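Local atomic coordinates of biuret hydrolase (PDB entry 6C62), a protein that hydrolyzes 1-carboxybiuret to urea-1,3-dicarboxylate and ammonia, a step in the bacterial breakdown of the herbicide atrazine. Residues I304-G309 / V336-A341. Numbering follows the deposited sequence.
Sequences ITASEG and VLQPVA
Gln338 reaches from the short link between helices 329-336 and 340-360 to Ala306 and Ser307 on helix 294-312, in a buried polar contact away from the active site of this amidase. With CG anti to its own carbonyl carbon (chi1 -72°) and the chain extended beyond, the glutamine sets its amide across the helix. Gln338 OE1 lies 3.2 Å from Ala306 CB, a snug contact that suits a residue as small as alanine. On the same side of the amide plane, Ser307 OG sits over the face at the nitrogen end, 2.9 Å from Gln338 NE2 but too far out of the plane of the N-H bonds for a hydrogen bond. Each donates instead to a backbone carbonyl of the facing chain: Gln338 NE2 is hydrogen-bonded to Val303 O, Ser307 OG to Gly335 O. Serine suits its place, being small and able to make that bond. Shortened to an alanine, Gln338 would lose its amide, which would probably leave Val303 O without this donor and open a gap beside Ala306. Two side-chain donors thus tie helix 294-312 to the end of helix 329-336 and the link that follows; with main-chain acceptors, the join should depend little on which residues supply them.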
loop_
_atom_site.group_PDB
_atom_site.type_symbol
_atom_site.label_atom_id
_atom_site.label_comp_id
_atom_site.label_asym_id
_atom_site.label_seq_id
_atom_site.Cartn_x
_atom_site.Cartn_y
_atom_site.Cartn_z
ATOM N N ILE A 304 8.679 9.143 -1.719
ATOM C CA ILE A 304 7.814 8.485 -0.734
ATOM C C ILE A 304 8.139 8.950 0.685
ATOM O O ILE A 304 7.287 9.170 1.467
ATOM C CB ILE A 304 7.953 6.961 -0.879
ATOM C CG1 ILE A 304 7.195 6.552 -2.154
ATOM C CG2 ILE A 304 7.399 6.177 0.304
ATOM C CD1 ILE A 304 7.525 5.154 -2.670
ATOM N N THR A 305 9.411 9.101 0.966
ATOM C CA THR A 305 9.899 9.525 2.281
ATOM C C THR A 305 9.351 10.901 2.618
ATOM O O THR A 305 8.832 11.101 3.702
ATOM C CB THR A 305 11.437 9.529 2.318
ATOM O OG1 THR A 305 11.898 8.154 2.305
ATOM C CG2 THR A 305 11.949 10.245 3.529
ATOM N N ALA A 306 9.520 11.843 1.698
ATOM C CA ALA A 306 9.134 13.212 1.982
ATOM C C ALA A 306 7.619 13.341 2.192
ATOM O O ALA A 306 7.188 14.044 3.051
ATOM C CB ALA A 306 9.590 14.135 0.866
ATOM N N SER A 307 6.824 12.707 1.332
ATOM C CA SER A 307 5.378 12.799 1.499
ATOM C C SER A 307 4.863 12.050 2.748
ATOM O O SER A 307 4.017 12.609 3.468
ATOM C CB SER A 307 4.682 12.323 0.239
ATOM O OG SER A 307 4.838 13.352 -0.721
ATOM N N GLU A 308 5.303 10.818 2.949
ATOM C CA GLU A 308 4.803 10.056 4.077
ATOM C C GLU A 308 5.314 10.695 5.411
ATOM O O GLU A 308 4.552 10.837 6.314
ATOM C CB GLU A 308 5.238 8.593 4.037
ATOM C CG GLU A 308 4.483 7.745 3.073
ATOM C CD GLU A 308 4.721 6.208 3.165
ATOM O OE1 GLU A 308 5.135 5.664 4.213
ATOM O OE2 GLU A 308 4.421 5.494 2.135
ATOM N N GLY A 309 6.605 11.093 5.489
ATOM C CA GLY A 309 7.095 11.745 6.723
ATOM C C GLY A 309 6.466 13.120 6.951
ATOM O O GLY A 309 6.055 13.441 8.050
ATOM N N VAL A 336 4.926 17.566 2.007
ATOM C CA VAL A 336 3.439 17.700 2.057
ATOM C C VAL A 336 2.876 18.287 0.769
ATOM O O VAL A 336 1.751 17.985 0.391
ATOM C CB VAL A 336 3.032 18.598 3.235
ATOM C CG1 VAL A 336 1.588 19.016 3.160
ATOM C CG2 VAL A 336 3.324 17.893 4.540
ATOM N N LEU A 337 3.647 19.171 0.106
ATOM C CA LEU A 337 3.187 19.853 -1.107
ATOM C C LEU A 337 3.402 19.041 -2.406
ATOM O O LEU A 337 2.978 19.491 -3.469
ATOM C CB LEU A 337 3.779 21.252 -1.211
ATOM C CG LEU A 337 3.637 22.130 0.034
ATOM C CD1 LEU A 337 4.202 23.563 -0.192
ATOM C CD2 LEU A 337 2.216 22.200 0.554
ATOM N N GLN A 338 3.969 17.849 -2.315
ATOM C CA GLN A 338 4.302 17.079 -3.507
ATOM C C GLN A 338 3.021 16.585 -4.181
ATOM O O GLN A 338 2.104 16.090 -3.519
ATOM C CB GLN A 338 5.202 15.869 -3.187
ATOM C CG GLN A 338 6.612 16.253 -2.844
ATOM C CD GLN A 338 7.472 15.131 -2.357
ATOM O OE1 GLN A 338 8.575 15.374 -1.904
ATOM N NE2 GLN A 338 7.009 13.889 -2.494
ATOM N N PRO A 339 2.910 16.795 -5.504
ATOM C CA PRO A 339 1.780 16.144 -6.239
ATOM C C PRO A 339 1.587 14.637 -5.885
ATOM O O PRO A 339 2.532 13.906 -5.744
ATOM C CB PRO A 339 2.188 16.303 -7.706
ATOM C CG PRO A 339 3.045 17.571 -7.722
ATOM C CD PRO A 339 3.772 17.597 -6.392
ATOM N N VAL A 340 0.349 14.231 -5.699
ATOM C CA VAL A 340 -0.012 12.858 -5.449
ATOM C C VAL A 340 0.409 11.978 -6.642
ATOM O O VAL A 340 0.736 10.804 -6.449
ATOM C CB VAL A 340 -1.510 12.713 -5.141
ATOM C CG1 VAL A 340 -2.373 12.992 -6.368
ATOM C CG2 VAL A 340 -1.792 11.325 -4.562
ATOM N N ALA A 341 0.472 12.520 -7.854
ATOM C CA ALA A 341 0.993 11.700 -8.965
ATOM C C ALA A 341 2.418 11.166 -8.735
ATOM O O ALA A 341 2.743 10.020 -9.178
ATOM C CB ALA A 341 0.961 12.499 -10.240
#